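Local coordinates for hypothetical protein (Bacteroides fragilis, PDB 4JX0) that is of unknown function but binds magnesium and pairs an E-set-like N-terminal domain with a domain of the F5/F8 type C (discoidin-like) family, at residues Y77-E88 / M144-E155. Sequence-based numbering, arbitrary orientation.
Sequences YKEDIKVNLMKE and MAIKLTMEGSHE
N84 and T149, like M86 and K147, pair as hydrogen-bonded partners where strands 81-87 and 142-150 run antiparallel, an example of a sheet dividing its work between backbone, faces and ends. E151 N to K82 O (3.1 Å) carries the pattern past the strand end. N84 O takes two donors from one residue: T149 N at 2.8 Å and T149 OG1 at 3.0 Å. A chi1 of 67° brings the hydroxyl to the same oxygen as T149 N, and it arrives from above that carbonyl's plane.

The face bearing V83, L85, K87, I146, L148 and M150 is largely apolar, with the K87 ammonium at its end salt-bridged to D89. L85 CD1 meets I146 CD1 at 3.8 Å, and V71 and F69 of strand 66-73 cover this side. The other face is more polar: selenomethionine M86 and K147 run side by side, SE against the lysine CE, while K147 NZ reaches E88 OE1 on its anti side in a 3.1 Å salt bridge.

Beyond the strands, H154 turns back onto 77-81. Its ND1 donates to E79 OE2 (2.8 Å), which lies in the ring plane, although the carboxylate is met from above its own plane. A water bridges NE2 to G152 N. The edge of Y77 faces the imidazole in an offset edge-to-face pair, planes 86° apart.

The straight ND1 bond (167°) and the water on NE2 probably limit rotation of the H154 ring, and the nearby carboxylate would probably favour a protonated imidazole. Side-chain chemistry thus continues the pairing of two central strands in this E-set-like domain where regular backbone bonding stops.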
ATOM      1  N   TYR A  77       3.535 -35.139 -14.853  1.00 38.07           N
ATOM      2  CA  TYR A  77       4.787 -35.646 -15.414  1.00 36.35           C
ATOM      3  C   TYR A  77       5.298 -36.855 -14.597  1.00 40.55           C
ATOM      4  O   TYR A  77       5.064 -36.941 -13.391  1.00 39.08           O
ATOM      5  CB  TYR A  77       5.810 -34.502 -15.456  1.00 35.30           C
ATOM      6  CG  TYR A  77       6.990 -34.760 -16.357  1.00 35.21           C
ATOM      7  CD1 TYR A  77       6.843 -34.788 -17.739  1.00 36.72           C
ATOM      8  CD2 TYR A  77       8.274 -34.876 -15.839  1.00 35.38           C
ATOM      9  CE1 TYR A  77       7.931 -35.015 -18.578  1.00 35.93           C
ATOM     10  CE2 TYR A  77       9.372 -35.090 -16.667  1.00 35.87           C
ATOM     11  CZ  TYR A  77       9.199 -35.147 -18.037  1.00 41.17           C
ATOM     12  OH  TYR A  77      10.286 -35.411 -18.828  1.00 41.01           O
ATOM     13  N   LYS A  78       5.979 -37.790 -15.294  1.00 37.60           N
ATOM     14  CA  LYS A  78       6.504 -39.056 -14.765  1.00 37.66           C
ATOM     15  C   LYS A  78       7.491 -38.929 -13.580  1.00 42.67           C
ATOM     16  O   LYS A  78       7.578 -39.860 -12.784  1.00 42.93           O
ATOM     17  CB  LYS A  78       7.206 -39.847 -15.895  1.00 39.54           C
ATOM     18  CG  LYS A  78       8.531 -39.244 -16.383  1.00 44.84           C
ATOM     19  CD  LYS A  78       8.916 -39.745 -17.771  1.00 48.58           C
ATOM     20  CE  LYS A  78      10.218 -39.154 -18.261  1.00 59.73           C
ATOM     21  NZ  LYS A  78      10.513 -39.538 -19.674  1.00 66.79           N
ATOM     22  N   GLU A  79       8.248 -37.825 -13.484  1.00 39.73           N
ATOM     23  CA  GLU A  79       9.257 -37.617 -12.436  1.00 39.85           C
ATOM     24  C   GLU A  79       9.161 -36.194 -11.843  1.00 43.55           C
ATOM     25  O   GLU A  79       8.408 -35.362 -12.346  1.00 41.70           O
ATOM     26  CB  GLU A  79      10.672 -37.891 -12.995  1.00 41.03           C
ATOM     27  CG  GLU A  79      11.052 -37.082 -14.229  1.00 53.52           C
ATOM     28  CD  GLU A  79      12.324 -37.494 -14.952  1.00 78.49           C
ATOM     29  OE1 GLU A  79      12.997 -38.450 -14.504  1.00 81.49           O
ATOM     30  OE2 GLU A  79      12.644 -36.855 -15.981  1.00 69.46           O
ATOM     31  N   ASP A  80       9.885 -35.943 -10.738  1.00 41.37           N
ATOM     32  CA  ASP A  80       9.878 -34.634 -10.069  1.00 40.83           C
ATOM     33  C   ASP A  80      10.608 -33.602 -10.927  1.00 43.86           C
ATOM     34  O   ASP A  80      11.647 -33.932 -11.501  1.00 43.62           O
ATOM     35  CB  ASP A  80      10.544 -34.704  -8.675  1.00 42.68           C
ATOM     36  CG  ASP A  80       9.863 -35.598  -7.651  1.00 56.02           C
ATOM     37  OD1 ASP A  80       8.778 -36.146  -7.960  1.00 56.34           O
ATOM     38  OD2 ASP A  80      10.411 -35.746  -6.536  1.00 65.51           O
ATOM     39  N   ILE A  81      10.069 -32.366 -11.014  1.00 39.15           N
ATOM     40  CA  ILE A  81      10.669 -31.262 -11.777  1.00 37.87           C
ATOM     41  C   ILE A  81      11.043 -30.160 -10.797  1.00 42.42           C
ATOM     42  O   ILE A  81      10.148 -29.583 -10.179  1.00 42.17           O
ATOM     43  CB  ILE A  81       9.714 -30.704 -12.884  1.00 39.96           C
ATOM     44  CG1 ILE A  81       9.137 -31.812 -13.788  1.00 40.25           C
ATOM     45  CG2 ILE A  81      10.424 -29.648 -13.733  1.00 38.98           C
ATOM     46  CD1 ILE A  81       7.788 -31.488 -14.291  1.00 42.75           C
ATOM     47  N   LYS A  82      12.341 -29.851 -10.664  1.00 39.01           N
ATOM     48  CA  LYS A  82      12.785 -28.763  -9.784  1.00 38.61           C
ATOM     49  C   LYS A  82      12.694 -27.464 -10.565  1.00 42.90           C
ATOM     50  O   LYS A  82      13.279 -27.371 -11.641  1.00 42.59           O
ATOM     51  CB  LYS A  82      14.220 -28.992  -9.273  1.00 40.47           C
ATOM     52  CG  LYS A  82      14.359 -30.152  -8.291  1.00 48.30           C
ATOM     53  CD  LYS A  82      15.761 -30.209  -7.686  1.00 60.60           C
ATOM     54  CE  LYS A  82      15.858 -31.145  -6.504  1.00 79.61           C
ATOM     55  NZ  LYS A  82      17.169 -31.030  -5.805  1.00 92.65           N
ATOM     56  N   VAL A  83      11.967 -26.469 -10.033  1.00 39.53           N
ATOM     57  CA  VAL A  83      11.782 -25.167 -10.679  1.00 38.71           C
ATOM     58  C   VAL A  83      12.226 -24.047  -9.750  1.00 43.63           C
ATOM     59  O   VAL A  83      12.186 -24.188  -8.529  1.00 43.43           O
ATOM     60  CB  VAL A  83      10.324 -24.936 -11.144  1.00 41.94           C
ATOM     61  CG1 VAL A  83       9.993 -25.824 -12.334  1.00 42.02           C
ATOM     62  CG2 VAL A  83       9.313 -25.143 -10.008  1.00 41.50           C
ATOM     63  N   ASN A  84      12.634 -22.923 -10.334  1.00 41.11           N
ATOM     64  CA  ASN A  84      13.067 -21.755  -9.567  1.00 41.59           C
ATOM     65  C   ASN A  84      12.988 -20.507 -10.416  1.00 46.91           C
ATOM     66  O   ASN A  84      12.885 -20.613 -11.636  1.00 47.94           O
ATOM     67  CB  ASN A  84      14.508 -21.955  -9.044  1.00 43.99           C
ATOM     68  CG  ASN A  84      14.830 -21.177  -7.764  1.00 72.61           C
ATOM     69  OD1 ASN A  84      14.151 -20.203  -7.386  1.00 63.62           O
ATOM     70  ND2 ASN A  84      15.875 -21.591  -7.065  1.00 64.62           N
ATOM     71  N   LEU A  85      13.031 -19.324  -9.779  1.00 43.83           N
ATOM     72  CA  LEU A  85      13.054 -18.042 -10.485  1.00 43.83           C
ATOM     73  C   LEU A  85      14.456 -17.466 -10.471  1.00 50.63           C
ATOM     74  O   LEU A  85      15.251 -17.773  -9.583  1.00 50.42           O
ATOM     75  CB  LEU A  85      12.106 -17.034  -9.833  1.00 43.20           C
ATOM     76  CG  LEU A  85      10.634 -17.260 -10.061  1.00 47.48           C
ATOM     77  CD1 LEU A  85       9.831 -16.518  -9.034  1.00 47.05           C
ATOM     78  CD2 LEU A  85      10.215 -16.845 -11.468  1.00 50.69           C
HETATM   79  N   MSE A  86      14.753 -16.605 -11.427  1.00 49.93           N
HETATM   80  CA  MSE A  86      16.043 -15.930 -11.454  1.00 51.35           C
HETATM   81  C   MSE A  86      15.849 -14.517 -11.940  1.00 54.16           C
HETATM   82  O   MSE A  86      14.903 -14.241 -12.669  1.00 52.32           O
HETATM   83  CB  MSE A  86      17.071 -16.692 -12.302  1.00 54.85           C
HETATM   84  CG  MSE A  86      16.838 -16.632 -13.795  1.00 63.93           C
HETATM   85 SE   MSE A  86      18.425 -17.223 -14.700  0.75 74.84          SE
HETATM   86  CE  MSE A  86      19.483 -15.541 -14.620  1.00 71.98           C
ATOM     87  N   LYS A  87      16.739 -13.625 -11.520  1.00 52.38           N
ATOM     88  CA  LYS A  87      16.675 -12.221 -11.884  1.00 53.14           C
ATOM     89  C   LYS A  87      17.342 -12.031 -13.226  1.00 59.54           C
ATOM     90  O   LYS A  87      18.561 -12.139 -13.321  1.00 59.55           O
ATOM     91  CB  LYS A  87      17.347 -11.366 -10.797  1.00 55.59           C
ATOM     92  CG  LYS A  87      17.252  -9.867 -11.009  1.00 69.13           C
ATOM     93  CD  LYS A  87      17.779  -9.140  -9.781  1.00 78.01           C
ATOM     94  CE  LYS A  87      18.192  -7.718 -10.051  1.00 87.04           C
ATOM     95  NZ  LYS A  87      17.056  -6.860 -10.471  1.00 97.52           N
ATOM     96  N   GLU A  88      16.542 -11.795 -14.273  1.00 58.25           N
ATOM     97  CA  GLU A  88      17.052 -11.537 -15.613  1.00 59.61           C
ATOM     98  C   GLU A  88      16.718 -10.087 -15.940  1.00 65.21           C
ATOM     99  O   GLU A  88      15.615  -9.784 -16.392  1.00 63.92           O
ATOM    100  CB  GLU A  88      16.472 -12.536 -16.633  1.00 61.03           C
ATOM    101  CG  GLU A  88      17.104 -12.444 -18.018  1.00 75.03           C
ATOM    102  CD  GLU A  88      18.589 -12.753 -18.071  1.00101.90           C
ATOM    103  OE1 GLU A  88      18.952 -13.950 -18.031  1.00100.01           O
ATOM    104  OE2 GLU A  88      19.390 -11.793 -18.137  1.00100.09           O
HETATM  105  N   MSE A 144      12.243  -4.550 -11.543  1.00 43.58           N
HETATM  106  CA  MSE A 144      12.967  -5.782 -11.803  1.00 44.19           C
HETATM  107  C   MSE A 144      12.134  -6.773 -12.581  1.00 48.61           C
HETATM  108  O   MSE A 144      10.900  -6.772 -12.495  1.00 47.74           O
HETATM  109  CB  MSE A 144      13.457  -6.434 -10.515  1.00 46.25           C
HETATM  110  CG  MSE A 144      12.359  -6.817  -9.549  1.00 53.26           C
HETATM  111 SE   MSE A 144      13.090  -7.865  -8.098  0.75 61.98          SE
HETATM  112  CE  MSE A 144      13.265  -9.483  -8.973  1.00 58.31           C
ATOM    113  N   ALA A 145      12.838  -7.632 -13.329  1.00 45.30           N
ATOM    114  CA  ALA A 145      12.247  -8.693 -14.130  1.00 44.51           C
ATOM    115  C   ALA A 145      12.824 -10.017 -13.681  1.00 46.35           C
ATOM    116  O   ALA A 145      14.010 -10.093 -13.341  1.00 44.91           O
ATOM    117  CB  ALA A 145      12.527  -8.454 -15.603  1.00 45.92           C
ATOM    118  N   ILE A 146      11.979 -11.052 -13.653  1.00 42.70           N
ATOM    119  CA  ILE A 146      12.365 -12.402 -13.233  1.00 41.89           C
ATOM    120  C   ILE A 146      11.856 -13.415 -14.245  1.00 44.03           C
ATOM    121  O   ILE A 146      10.798 -13.191 -14.843  1.00 43.36           O
ATOM    122  CB  ILE A 146      11.859 -12.743 -11.800  1.00 44.19           C
ATOM    123  CG1 ILE A 146      10.419 -12.261 -11.571  1.00 44.11           C
ATOM    124  CG2 ILE A 146      12.800 -12.147 -10.781  1.00 44.07           C
ATOM    125  CD1 ILE A 146       9.654 -12.999 -10.500  1.00 51.42           C
ATOM    126  N   LYS A 147      12.613 -14.511 -14.456  1.00 39.56           N
ATOM    127  CA  LYS A 147      12.208 -15.557 -15.398  1.00 39.12           C
ATOM    128  C   LYS A 147      12.215 -16.906 -14.717  1.00 41.12           C
ATOM    129  O   LYS A 147      13.029 -17.149 -13.825  1.00 40.35           O
ATOM    130  CB  LYS A 147      13.082 -15.581 -16.675  1.00 41.89           C
ATOM    131  CG  LYS A 147      14.548 -15.948 -16.485  1.00 58.61           C
ATOM    132  CD  LYS A 147      15.262 -15.968 -17.835  1.00 74.01           C
ATOM    133  CE  LYS A 147      16.707 -16.404 -17.738  1.00 85.47           C
ATOM    134  NZ  LYS A 147      17.401 -16.372 -19.056  1.00 91.73           N
ATOM    135  N   LEU A 148      11.299 -17.783 -15.150  1.00 36.56           N
ATOM    136  CA  LEU A 148      11.185 -19.138 -14.623  1.00 36.17           C
ATOM    137  C   LEU A 148      12.256 -20.030 -15.252  1.00 43.38           C
ATOM    138  O   LEU A 148      12.557 -19.888 -16.445  1.00 43.62           O
ATOM    139  CB  LEU A 148       9.778 -19.679 -14.917  1.00 35.40           C
ATOM    140  CG  LEU A 148       9.442 -21.049 -14.363  1.00 38.47           C
ATOM    141  CD1 LEU A 148       9.377 -21.038 -12.853  1.00 38.20           C
ATOM    142  CD2 LEU A 148       8.157 -21.561 -14.950  1.00 40.06           C
ATOM    143  N   THR A 149      12.839 -20.939 -14.447  1.00 41.27           N
ATOM    144  CA  THR A 149      13.888 -21.860 -14.903  1.00 41.76           C
ATOM    145  C   THR A 149      13.639 -23.272 -14.392  1.00 48.27           C
ATOM    146  O   THR A 149      12.913 -23.450 -13.423  1.00 47.56           O
ATOM    147  CB  THR A 149      15.272 -21.376 -14.422  1.00 43.06           C
ATOM    148  OG1 THR A 149      15.358 -21.482 -12.997  1.00 43.91           O
ATOM    149  CG2 THR A 149      15.583 -19.959 -14.851  1.00 38.01           C
HETATM  150  N   MSE A 150      14.258 -24.266 -15.043  1.00 47.53           N
HETATM  151  CA  MSE A 150      14.228 -25.679 -14.654  1.00 48.27           C
HETATM  152  C   MSE A 150      15.644 -26.105 -14.346  1.00 56.50           C
HETATM  153  O   MSE A 150      16.563 -25.716 -15.076  1.00 56.80           O
HETATM  154  CB  MSE A 150      13.652 -26.546 -15.767  1.00 50.45           C
HETATM  155  CG  MSE A 150      12.154 -26.477 -15.873  1.00 57.40           C
HETATM  156 SE   MSE A 150      11.477 -27.808 -17.121  0.75 65.46          SE
HETATM  157  CE  MSE A 150      12.535 -27.390 -18.696  1.00 62.31           C
ATOM    158  N   GLU A 151      15.842 -26.902 -13.289  1.00 55.65           N
ATOM    159  CA  GLU A 151      17.193 -27.304 -12.891  1.00 57.06           C
ATOM    160  C   GLU A 151      17.828 -28.282 -13.896  1.00 62.61           C
ATOM    161  O   GLU A 151      18.838 -27.943 -14.528  1.00 62.79           O
ATOM    162  CB  GLU A 151      17.189 -27.915 -11.480  1.00 58.79           C
ATOM    163  CG  GLU A 151      18.570 -28.106 -10.881  1.00 73.03           C
ATOM    164  CD  GLU A 151      18.534 -28.751  -9.512  1.00104.03           C
ATOM    165  OE1 GLU A 151      18.179 -28.047  -8.537  1.00101.24           O
ATOM    166  OE2 GLU A 151      18.840 -29.963  -9.415  1.00100.62           O
ATOM    167  N   GLY A 152      17.245 -29.467 -14.029  1.00 58.37           N
ATOM    168  CA  GLY A 152      17.796 -30.498 -14.893  1.00 57.96           C
ATOM    169  C   GLY A 152      17.298 -30.456 -16.316  1.00 60.44           C
ATOM    170  O   GLY A 152      16.754 -29.448 -16.774  1.00 59.19           O
ATOM    171  N   SER A 153      17.519 -31.576 -17.012  1.00 56.43           N
ATOM    172  CA  SER A 153      17.062 -31.816 -18.371  1.00 55.91           C
ATOM    173  C   SER A 153      16.044 -32.948 -18.288  1.00 57.17           C
ATOM    174  O   SER A 153      16.375 -34.040 -17.803  1.00 57.73           O
ATOM    175  CB  SER A 153      18.234 -32.168 -19.285  1.00 60.52           C
ATOM    176  OG  SER A 153      17.867 -32.126 -20.656  1.00 68.28           O
ATOM    177  N   HIS A 154      14.791 -32.656 -18.676  1.00 49.13           N
ATOM    178  CA  HIS A 154      13.674 -33.595 -18.646  1.00 46.73           C
ATOM    179  C   HIS A 154      13.180 -33.789 -20.073  1.00 45.58           C
ATOM    180  O   HIS A 154      13.125 -32.817 -20.826  1.00 45.33           O
ATOM    181  CB  HIS A 154      12.579 -33.037 -17.737  1.00 47.31           C
ATOM    182  CG  HIS A 154      12.963 -32.971 -16.289  1.00 50.66           C
ATOM    183  ND1 HIS A 154      13.055 -34.111 -15.522  1.00 52.75           N
ATOM    184  CD2 HIS A 154      13.243 -31.900 -15.509  1.00 52.00           C
ATOM    185  CE1 HIS A 154      13.381 -33.710 -14.303  1.00 51.99           C
ATOM    186  NE2 HIS A 154      13.512 -32.384 -14.250  1.00 51.95           N
ATOM    187  N   GLU A 155      12.849 -35.030 -20.461  1.00 38.82           N
ATOM    188  CA  GLU A 155      12.436 -35.336 -21.840  1.00 37.34           C
ATOM    189  C   GLU A 155      10.966 -34.969 -22.112  1.00 38.16           C
ATOM    190  O   GLU A 155      10.101 -35.275 -21.302  1.00 37.56           O
ATOM    191  CB  GLU A 155      12.664 -36.825 -22.162  1.00 38.87           C
ATOM    192  CG  GLU A 155      14.109 -37.273 -21.989  1.00 48.61           C
ATOM    193  CD  GLU A 155      14.455 -38.642 -22.547  1.00 66.24           C
ATOM    194  OE1 GLU A 155      13.555 -39.328 -23.083  1.00 62.77           O
ATOM    195  OE2 GLU A 155      15.654 -38.998 -22.510  1.00 59.55           O
TER
HETATM  196  O   HOH W   1      15.894 -36.552 -15.492  1.00 43.53           O
HETATM  197  O   HOH W   2      15.146 -31.008 -12.284  1.00 31.16           O